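PDB 3UJP: Mn transporter subunit from Synechocystis sp. PCC 6803, which binds manganese and probably serves as the periplasmic solute-binding subunit that hands the ion to an ABC-type manganese importer. Local coordinates for residues A[35-39]-A[91-95]. Residue numbers count along the deposited sequence, not the author numbering.
Sequences LTTFT and LERWF
Residues 35-39 leave the end of a beta-strand and turn into a helix, and T37, at the bend, buries more surface than any other residue of the contact with the loop 91-95. L35 and T36 are extended (phi/psi near -120/140); T37 breaks the strand at -58/-59, and F38 (-126/163) takes the N-cap position of helix 39-49. The nearest CA atoms are those of T37 and E92, 7.2 Å apart, so side chains bridge the gap. T37 points its CA-CB bond toward the loop with chi1 at 48° (p). Threonine suits this buried spot because its CB carries both a hydroxyl and a methyl: OG1 donates a hydrogen bond to E92 OE1 at 2.6 Å, while CG2 packs 3.8 Å from F95 CD1 and 4.0 Å from W94 CH2, rings that give the methyl an apolar surface. Strand 33-36 lies inside a parallel sheet, between strands 54-57 and 83-86, and the contact joins the loops that follow 33-36 and 83-86 at their C-terminal ends. In the two-lobed binding proteins of this family such ends face the metal cleft; here the L91 side chain lies, at its nearest atom, about 5 Å from the bound manganese. L91 sets CD2 3.4 Å from F38 CE2, a tight apolar contact for which F38 (chi1 64°, p) supplies a broad ring. Glutamate suits its buried place because its second oxygen, OE2, can accept from G88 N. A type I turn from E92 to F95, with F95 N 3.3 Å from E92 O, brings W94 and F95 round to T37; W94 NE1 is hydrogen-bonded to I65 O, and F95 stacks on Y86.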
loop_
_atom_site.group_PDB
_atom_site.type_symbol
_atom_site.label_atom_id
_atom_site.label_comp_id
_atom_site.label_asym_id
_atom_site.label_seq_id
_atom_site.Cartn_x
_atom_site.Cartn_y
_atom_site.Cartn_z
ATOM N N LEU A 35 -7.659 7.839 -8.093
ATOM C CA LEU A 35 -8.935 7.166 -7.851
ATOM C C LEU A 35 -9.594 6.698 -9.154
ATOM O O LEU A 35 -9.626 7.442 -10.142
ATOM C CB LEU A 35 -9.885 8.088 -7.086
ATOM C CG LEU A 35 -10.716 7.337 -6.054
ATOM C CD1 LEU A 35 -9.831 6.976 -4.844
ATOM C CD2 LEU A 35 -11.956 8.129 -5.630
ATOM N N THR A 36 -10.093 5.464 -9.172
ATOM C CA THR A 36 -10.809 4.989 -10.354
ATOM C C THR A 36 -12.195 4.462 -10.027
ATOM O O THR A 36 -12.446 3.924 -8.949
ATOM C CB THR A 36 -10.032 3.930 -11.179
ATOM O OG1 THR A 36 -9.537 2.897 -10.322
ATOM C CG2 THR A 36 -8.878 4.568 -11.888
ATOM N N THR A 37 -13.079 4.607 -10.999
ATOM C CA THR A 37 -14.471 4.264 -10.845
ATOM C C THR A 37 -14.690 2.816 -10.446
ATOM O O THR A 37 -15.284 2.539 -9.391
ATOM C CB THR A 37 -15.235 4.608 -12.105
ATOM O OG1 THR A 37 -14.533 4.100 -13.248
ATOM C CG2 THR A 37 -15.300 6.104 -12.214
ATOM N N PHE A 38 -14.213 1.890 -11.271
ATOM C CA PHE A 38 -14.348 0.471 -10.949
ATOM C C PHE A 38 -13.049 -0.319 -10.952
ATOM O O PHE A 38 -12.034 0.121 -11.492
ATOM C CB PHE A 38 -15.388 -0.212 -11.834
ATOM C CG PHE A 38 -15.045 -0.243 -13.287
ATOM C CD1 PHE A 38 -14.836 -1.448 -13.931
ATOM C CD2 PHE A 38 -14.970 0.919 -14.013
ATOM C CE1 PHE A 38 -14.545 -1.483 -15.251
ATOM C CE2 PHE A 38 -14.674 0.887 -15.336
ATOM C CZ PHE A 38 -14.468 -0.313 -15.960
ATOM N N THR A 39 -13.121 -1.491 -10.334
ATOM C CA THR A 39 -11.997 -2.401 -10.159
ATOM C C THR A 39 -11.225 -2.805 -11.413
ATOM O O THR A 39 -10.042 -3.126 -11.320
ATOM C CB THR A 39 -12.489 -3.701 -9.599
ATOM O OG1 THR A 39 -13.304 -4.333 -10.595
ATOM C CG2 THR A 39 -13.296 -3.462 -8.340
ATOM N N LEU A 91 -20.300 5.344 -18.907
ATOM C CA LEU A 91 -20.290 4.038 -18.272
ATOM C C LEU A 91 -20.797 4.233 -16.870
ATOM O O LEU A 91 -21.837 3.702 -16.471
ATOM C CB LEU A 91 -18.880 3.426 -18.229
ATOM C CG LEU A 91 -18.803 2.083 -17.505
ATOM C CD1 LEU A 91 -19.338 1.002 -18.388
ATOM C CD2 LEU A 91 -17.397 1.771 -17.100
ATOM N N GLU A 92 -20.036 5.001 -16.111
ATOM C CA GLU A 92 -20.436 5.328 -14.764
ATOM C C GLU A 92 -21.453 6.485 -14.864
ATOM O O GLU A 92 -21.091 7.639 -15.060
ATOM C CB GLU A 92 -19.186 5.664 -13.941
ATOM C CG GLU A 92 -18.163 6.511 -14.702
ATOM C CD GLU A 92 -17.063 5.711 -15.384
ATOM O OE1 GLU A 92 -16.585 4.731 -14.795
ATOM O OE2 GLU A 92 -16.649 6.092 -16.495
ATOM N N ARG A 93 -22.734 6.164 -14.784
ATOM C CA ARG A 93 -23.761 7.163 -15.020
ATOM C C ARG A 93 -23.772 8.180 -13.907
ATOM O O ARG A 93 -24.262 9.305 -14.087
ATOM C CB ARG A 93 -25.126 6.497 -15.159
ATOM C CG ARG A 93 -25.565 6.376 -16.606
ATOM C CD ARG A 93 -26.877 5.634 -16.784
ATOM N NE ARG A 93 -26.788 4.192 -16.538
ATOM C CZ ARG A 93 -27.376 3.574 -15.517
ATOM N NH1 ARG A 93 -28.090 4.274 -14.641
ATOM N NH2 ARG A 93 -27.255 2.261 -15.360
ATOM N N TRP A 94 -23.207 7.778 -12.767
ATOM C CA TRP A 94 -23.240 8.556 -11.521
ATOM C C TRP A 94 -22.071 9.528 -11.385
ATOM O O TRP A 94 -22.024 10.333 -10.457
ATOM C CB TRP A 94 -23.232 7.613 -10.314
ATOM C CG TRP A 94 -22.172 6.565 -10.418
ATOM C CD1 TRP A 94 -22.298 5.320 -10.968
ATOM C CD2 TRP A 94 -20.800 6.673 -9.996
ATOM N NE1 TRP A 94 -21.098 4.644 -10.909
ATOM C CE2 TRP A 94 -20.164 5.452 -10.318
ATOM C CE3 TRP A 94 -20.055 7.674 -9.365
ATOM C CZ2 TRP A 94 -18.833 5.212 -10.026
ATOM C CZ3 TRP A 94 -18.724 7.427 -9.082
ATOM C CH2 TRP A 94 -18.132 6.213 -9.409
ATOM N N PHE A 95 -21.129 9.445 -12.313
ATOM C CA PHE A 95 -19.893 10.181 -12.188
ATOM C C PHE A 95 -20.132 11.678 -12.278
ATOM O O PHE A 95 -19.824 12.396 -11.333
ATOM C CB PHE A 95 -18.869 9.723 -13.223
ATOM C CG PHE A 95 -17.488 10.146 -12.895
ATOM C CD1 PHE A 95 -16.814 9.569 -11.822
ATOM C CD2 PHE A 95 -16.870 11.155 -13.612
ATOM C CE1 PHE A 95 -15.537 9.971 -11.485
ATOM C CE2 PHE A 95 -15.594 11.570 -13.283
ATOM C CZ PHE A 95 -14.922 10.973 -12.214
#